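Local coordinates for YghZ aldo-keto reductase (Escherichia coli, PDB 3N6Q), which probably catalyses the NAD(P)H-dependent reduction of aldehydes or ketones to alcohols, as a TIM-barrel member of the aldo-keto reductase family, at residues 265-268 and 269-272; 194-198 and 199-203. One frame throughout, in Å; residues are numbered along the deposited sequence. Where two conformers were deposited one is given.

Contact 1 (265-268 and 269-272); sequences NSLR and LLNE
S266 O receives L270 N at 2.9 Å, with an N-H...O angle of 165°. The same i to i+4 step joins N265 O to L269 N, L267 O to N271 N and R268 O to E272 N. R268 O has a second partner. A water donates to it and accepts from N271 ND2 at 2.8 Å, so the water ties the N271 amide to the backbone one turn back. The N271 side chain starts anti to its own N (chi1 -176°), which carries the amide away from 265-268.

Side chains meet at steps of three and four residues. L269 CD1 lies 3.9 Å from N265 ND2, and the two side chains slant across each other. L267 CD2 and L270 CD1 make a looser apolar contact at 4.4 Å. L270 CG also rests against the backbone, 3.4 Å from S266 O. All eight residues belong to helix 261-276, one of the helices outside the barrel strands of this TIM-barrel chain. R268 was deposited in two conformers. In one of them, so tentatively, N265 CA lies 3.5 Å above the plane of its guanidinium, on the exposed side of the helix.

The other side is buried. L270 packs on helix 322-334 and on M281 of helix 281-289. S266 OG is hydrogen-bonded to H331 O, which ties helix 261-276 to helix 322-334.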
loop_
_atom_site.group_PDB
_atom_site.type_symbol
_atom_site.label_atom_id
_atom_site.label_comp_id
_atom_site.label_asym_id
_atom_site.label_seq_id
_atom_site.Cartn_x
_atom_site.Cartn_y
_atom_site.Cartn_z
ATOM N N ASN B 265 20.455 53.093 -12.594
ATOM C CA ASN B 265 19.559 54.240 -12.698
ATOM C C ASN B 265 18.088 53.794 -12.575
ATOM O O ASN B 265 17.266 54.434 -11.868
ATOM C CB ASN B 265 19.745 54.979 -14.023
ATOM C CG ASN B 265 19.143 56.376 -13.986
ATOM O OD1 ASN B 265 19.584 57.228 -13.206
ATOM N ND2 ASN B 265 18.137 56.609 -14.810
ATOM N N SER B 266 17.728 52.756 -13.320
ATOM C CA SER B 266 16.377 52.237 -13.208
ATOM C C SER B 266 16.083 51.644 -11.847
ATOM O O SER B 266 14.981 51.793 -11.359
ATOM C CB SER B 266 16.062 51.234 -14.302
ATOM O OG SER B 266 15.787 51.934 -15.510
ATOM N N LEU B 267 17.026 50.930 -11.230
ATOM C CA LEU B 267 16.757 50.435 -9.867
ATOM C C LEU B 267 16.546 51.569 -8.847
ATOM O O LEU B 267 15.716 51.434 -7.925
ATOM C CB LEU B 267 17.860 49.505 -9.355
ATOM C CG LEU B 267 17.961 48.193 -10.126
ATOM C CD1 LEU B 267 19.336 47.604 -9.814
ATOM C CD2 LEU B 267 16.808 47.255 -9.631
ATOM N N ARG B 268 17.309 52.661 -9.018
ATOM C CA ARG B 268 17.125 53.858 -8.224
ATOM C C ARG B 268 15.710 54.428 -8.399
ATOM O O ARG B 268 15.081 54.775 -7.432
ATOM C CB ARG B 268 18.210 54.910 -8.527
ATOM C CG ARG B 268 19.643 54.532 -8.050
ATOM C CD ARG B 268 20.741 55.590 -8.391
ATOM N NE ARG B 268 21.673 55.193 -9.461
ATOM C CZ ARG B 268 21.899 55.912 -10.560
ATOM N NH1 ARG B 268 21.238 57.048 -10.750
ATOM N NH2 ARG B 268 22.756 55.482 -11.492
ATOM N N LEU B 269 15.218 54.489 -9.617
ATOM C CA LEU B 269 13.877 55.053 -9.856
ATOM C C LEU B 269 12.783 54.101 -9.333
ATOM O O LEU B 269 11.778 54.527 -8.740
ATOM C CB LEU B 269 13.684 55.285 -11.347
ATOM C CG LEU B 269 14.464 56.484 -11.914
ATOM C CD1 LEU B 269 14.476 56.375 -13.476
ATOM C CD2 LEU B 269 13.795 57.773 -11.434
ATOM N N LEU B 270 13.025 52.802 -9.455
ATOM C CA LEU B 270 12.110 51.861 -8.790
ATOM C C LEU B 270 12.080 52.026 -7.262
ATOM O O LEU B 270 10.977 51.967 -6.652
ATOM C CB LEU B 270 12.425 50.411 -9.192
ATOM C CG LEU B 270 12.078 50.072 -10.650
ATOM C CD1 LEU B 270 12.849 48.758 -10.994
ATOM C CD2 LEU B 270 10.546 49.885 -10.748
ATOM N N ASN B 271 13.229 52.291 -6.643
ATOM C CA ASN B 271 13.289 52.468 -5.186
ATOM C C ASN B 271 12.545 53.753 -4.786
ATOM O O ASN B 271 11.898 53.817 -3.704
ATOM C CB ASN B 271 14.760 52.570 -4.728
ATOM C CG ASN B 271 14.890 52.667 -3.227
ATOM O OD1 ASN B 271 14.311 51.867 -2.491
ATOM N ND2 ASN B 271 15.608 53.694 -2.754
ATOM N N GLU B 272 12.680 54.778 -5.646
ATOM C CA GLU B 272 11.892 56.005 -5.454
ATOM C C GLU B 272 10.381 55.763 -5.497
ATOM O O GLU B 272 9.644 56.314 -4.631
ATOM C CB GLU B 272 12.348 57.139 -6.375
ATOM C CG GLU B 272 13.700 57.630 -5.989
ATOM C CD GLU B 272 14.267 58.717 -6.927
ATOM O OE1 GLU B 272 13.621 59.087 -7.931
ATOM O OE2 GLU B 272 15.402 59.131 -6.671
HETATM O O HOH W 1 16.365 55.506 -4.768
#

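Contact 2 (194-198 and 199-203); sequences PSYNL and LNRWV
N197 and N200 form an antiparallel hydrogen-bonded pair, a single bridge that closes a type I beta turn with L198 and L199 at its corners. N200 N donates to N197 O at 3.0 Å, from above the carbonyl plane. The return bond from N197 N to N200 O is weak. This turn lies in the loop between barrel strand 191-193 and helix 202-205 of the TIM barrel, and R201 is the N-cap residue of that helix.

N197 CG sits between its own N and carbonyl carbon (chi1 52°). This folds OD1 back over the turn, where it accepts L199 N at 2.8 Å on an in-plane lone pair, making an Asx turn. N197 ND2 is held by T223 O and a water.

On the other side of the turn R201 reaches back beside L198. Its NE donates to L198 O at 3.0 Å, and NH2 adds a weak bond to the same oxygen. NH2 also forms a salt bridge with D329.

Nearer the helix, a water bridges three backbone atoms: it donates to S195 O and N200 O and accepts from V203 N. P194 CB packs tightly on V203 CG1 at 3.4 Å. N200 O lies at the edge of the Y196 ring. V203 CG2 makes a CH-pi contact over the centre of that ring, 3.4 Å from the centroid and 6° off its normal.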
loop_
_atom_site.group_PDB
_atom_site.type_symbol
_atom_site.label_atom_id
_atom_site.label_comp_id
_atom_site.label_asym_id
_atom_site.label_seq_id
_atom_site.Cartn_x
_atom_site.Cartn_y
_atom_site.Cartn_z
ATOM N N PRO B 194 8.224 28.322 -9.626
ATOM C CA PRO B 194 9.078 28.957 -10.649
ATOM C C PRO B 194 9.912 30.067 -10.030
ATOM O O PRO B 194 9.575 30.619 -8.972
ATOM C CB PRO B 194 8.045 29.547 -11.635
ATOM C CG PRO B 194 6.936 30.045 -10.674
ATOM C CD PRO B 194 6.865 28.918 -9.583
ATOM N N SER B 195 10.996 30.452 -10.680
ATOM C CA SER B 195 11.639 31.698 -10.307
ATOM C C SER B 195 10.732 32.755 -10.916
ATOM O O SER B 195 10.460 32.685 -12.119
ATOM C CB SER B 195 13.014 31.823 -11.014
ATOM O OG SER B 195 13.928 30.906 -10.414
ATOM N N TYR B 196 10.437 33.802 -10.148
ATOM C CA TYR B 196 9.417 34.803 -10.576
ATOM C C TYR B 196 9.588 36.051 -9.730
ATOM O O TYR B 196 9.625 35.977 -8.506
ATOM C CB TYR B 196 8.022 34.210 -10.336
ATOM C CG TYR B 196 6.901 35.067 -10.904
ATOM C CD1 TYR B 196 7.162 36.022 -11.888
ATOM C CD2 TYR B 196 5.623 34.975 -10.379
ATOM C CE1 TYR B 196 6.095 36.774 -12.460
ATOM C CE2 TYR B 196 4.581 35.774 -10.883
ATOM C CZ TYR B 196 4.822 36.629 -11.933
ATOM O OH TYR B 196 3.765 37.394 -12.448
ATOM N N ASN B 197 9.836 37.193 -10.373
ATOM C CA ASN B 197 9.956 38.439 -9.642
ATOM C C ASN B 197 9.757 39.589 -10.638
ATOM O O ASN B 197 9.507 39.377 -11.843
ATOM C CB ASN B 197 11.352 38.555 -8.962
ATOM C CG ASN B 197 12.530 38.315 -9.934
ATOM O OD1 ASN B 197 12.767 39.092 -10.851
ATOM N ND2 ASN B 197 13.315 37.255 -9.674
ATOM N N LEU B 198 10.000 40.801 -10.164
ATOM C CA LEU B 198 9.717 41.951 -11.008
ATOM C C LEU B 198 10.559 41.952 -12.278
ATOM O O LEU B 198 10.099 42.415 -13.317
ATOM C CB LEU B 198 9.976 43.241 -10.224
ATOM C CG LEU B 198 8.785 43.952 -9.614
ATOM C CD1 LEU B 198 9.368 45.184 -8.926
ATOM C CD2 LEU B 198 7.815 44.413 -10.689
ATOM N N LEU B 199 11.764 41.390 -12.204
ATOM C CA LEU B 199 12.729 41.444 -13.286
ATOM C C LEU B 199 12.689 40.185 -14.127
ATOM O O LEU B 199 13.398 40.090 -15.107
ATOM C CB LEU B 199 14.161 41.612 -12.743
ATOM C CG LEU B 199 14.233 42.791 -11.765
ATOM C CD1 LEU B 199 15.682 42.998 -11.424
ATOM C CD2 LEU B 199 13.646 44.039 -12.437
ATOM N N ASN B 200 11.911 39.193 -13.700
ATOM C CA ASN B 200 11.932 37.901 -14.391
ATOM C C ASN B 200 10.528 37.368 -14.583
ATOM O O ASN B 200 9.932 36.774 -13.659
ATOM C CB ASN B 200 12.833 36.875 -13.680
ATOM C CG ASN B 200 12.871 35.550 -14.431
ATOM O OD1 ASN B 200 12.209 35.395 -15.462
ATOM N ND2 ASN B 200 13.575 34.596 -13.897
ATOM N N ARG B 201 9.944 37.681 -15.739
ATOM C CA ARG B 201 8.540 37.368 -15.960
ATOM C C ARG B 201 8.298 36.275 -16.967
ATOM O O ARG B 201 7.228 36.201 -17.523
ATOM C CB ARG B 201 7.712 38.609 -16.317
ATOM C CG ARG B 201 8.002 39.696 -15.291
ATOM C CD ARG B 201 6.919 40.642 -15.210
ATOM N NE ARG B 201 7.456 41.856 -14.677
ATOM C CZ ARG B 201 6.870 43.018 -14.852
ATOM N NH1 ARG B 201 5.721 43.046 -15.547
ATOM N NH2 ARG B 201 7.420 44.112 -14.315
ATOM N N TRP B 202 9.200 35.298 -17.007
ATOM C CA TRP B 202 9.013 34.131 -17.846
ATOM C C TRP B 202 7.682 33.454 -17.575
ATOM O O TRP B 202 7.004 33.001 -18.503
ATOM C CB TRP B 202 10.218 33.142 -17.751
ATOM C CG TRP B 202 10.191 32.097 -16.639
ATOM C CD1 TRP B 202 10.930 32.125 -15.468
ATOM C CD2 TRP B 202 9.483 30.832 -16.627
ATOM N NE1 TRP B 202 10.689 30.989 -14.734
ATOM C CE2 TRP B 202 9.812 30.181 -15.413
ATOM C CE3 TRP B 202 8.611 30.190 -17.523
ATOM C CZ2 TRP B 202 9.277 28.929 -15.053
ATOM C CZ3 TRP B 202 8.093 28.924 -17.171
ATOM C CH2 TRP B 202 8.447 28.308 -15.947
ATOM N N VAL B 203 7.258 33.400 -16.307
ATOM C CA VAL B 203 6.031 32.677 -16.013
ATOM C C VAL B 203 4.814 33.350 -16.690
ATOM O O VAL B 203 3.859 32.696 -17.086
ATOM C CB VAL B 203 5.727 32.501 -14.494
ATOM C CG1 VAL B 203 6.915 31.920 -13.727
ATOM C CG2 VAL B 203 5.285 33.720 -13.914
HETATM O O HOH W 2 9.106 34.220 -14.127
HETATM O O HOH W 3 11.876 28.823 -12.890
HETATM O O HOH W 4 15.350 36.268 -11.614
#

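From the N terminus, contact 2 comes first. It closes the short loop that leaves barrel strand 191-193 and enters helix 202-205. The chain then passes through helix 208-214, strand 218-221 and an unmodelled stretch, 236-257, before helix 261-276. Contact 1 closes no loop and joins successive turns of that helix. The two contacts are in series and neither nests in nor crosses the other. The centres of contact 1 and contact 2 are about 19 Å apart, and their nearest atoms about 5 Å. Helix 322-334 links them: I328 touches L198, I332 touches L199, and both also touch L270. Helix 281-289 reaches both, through W288 at contact 2 and M281 at contact 1.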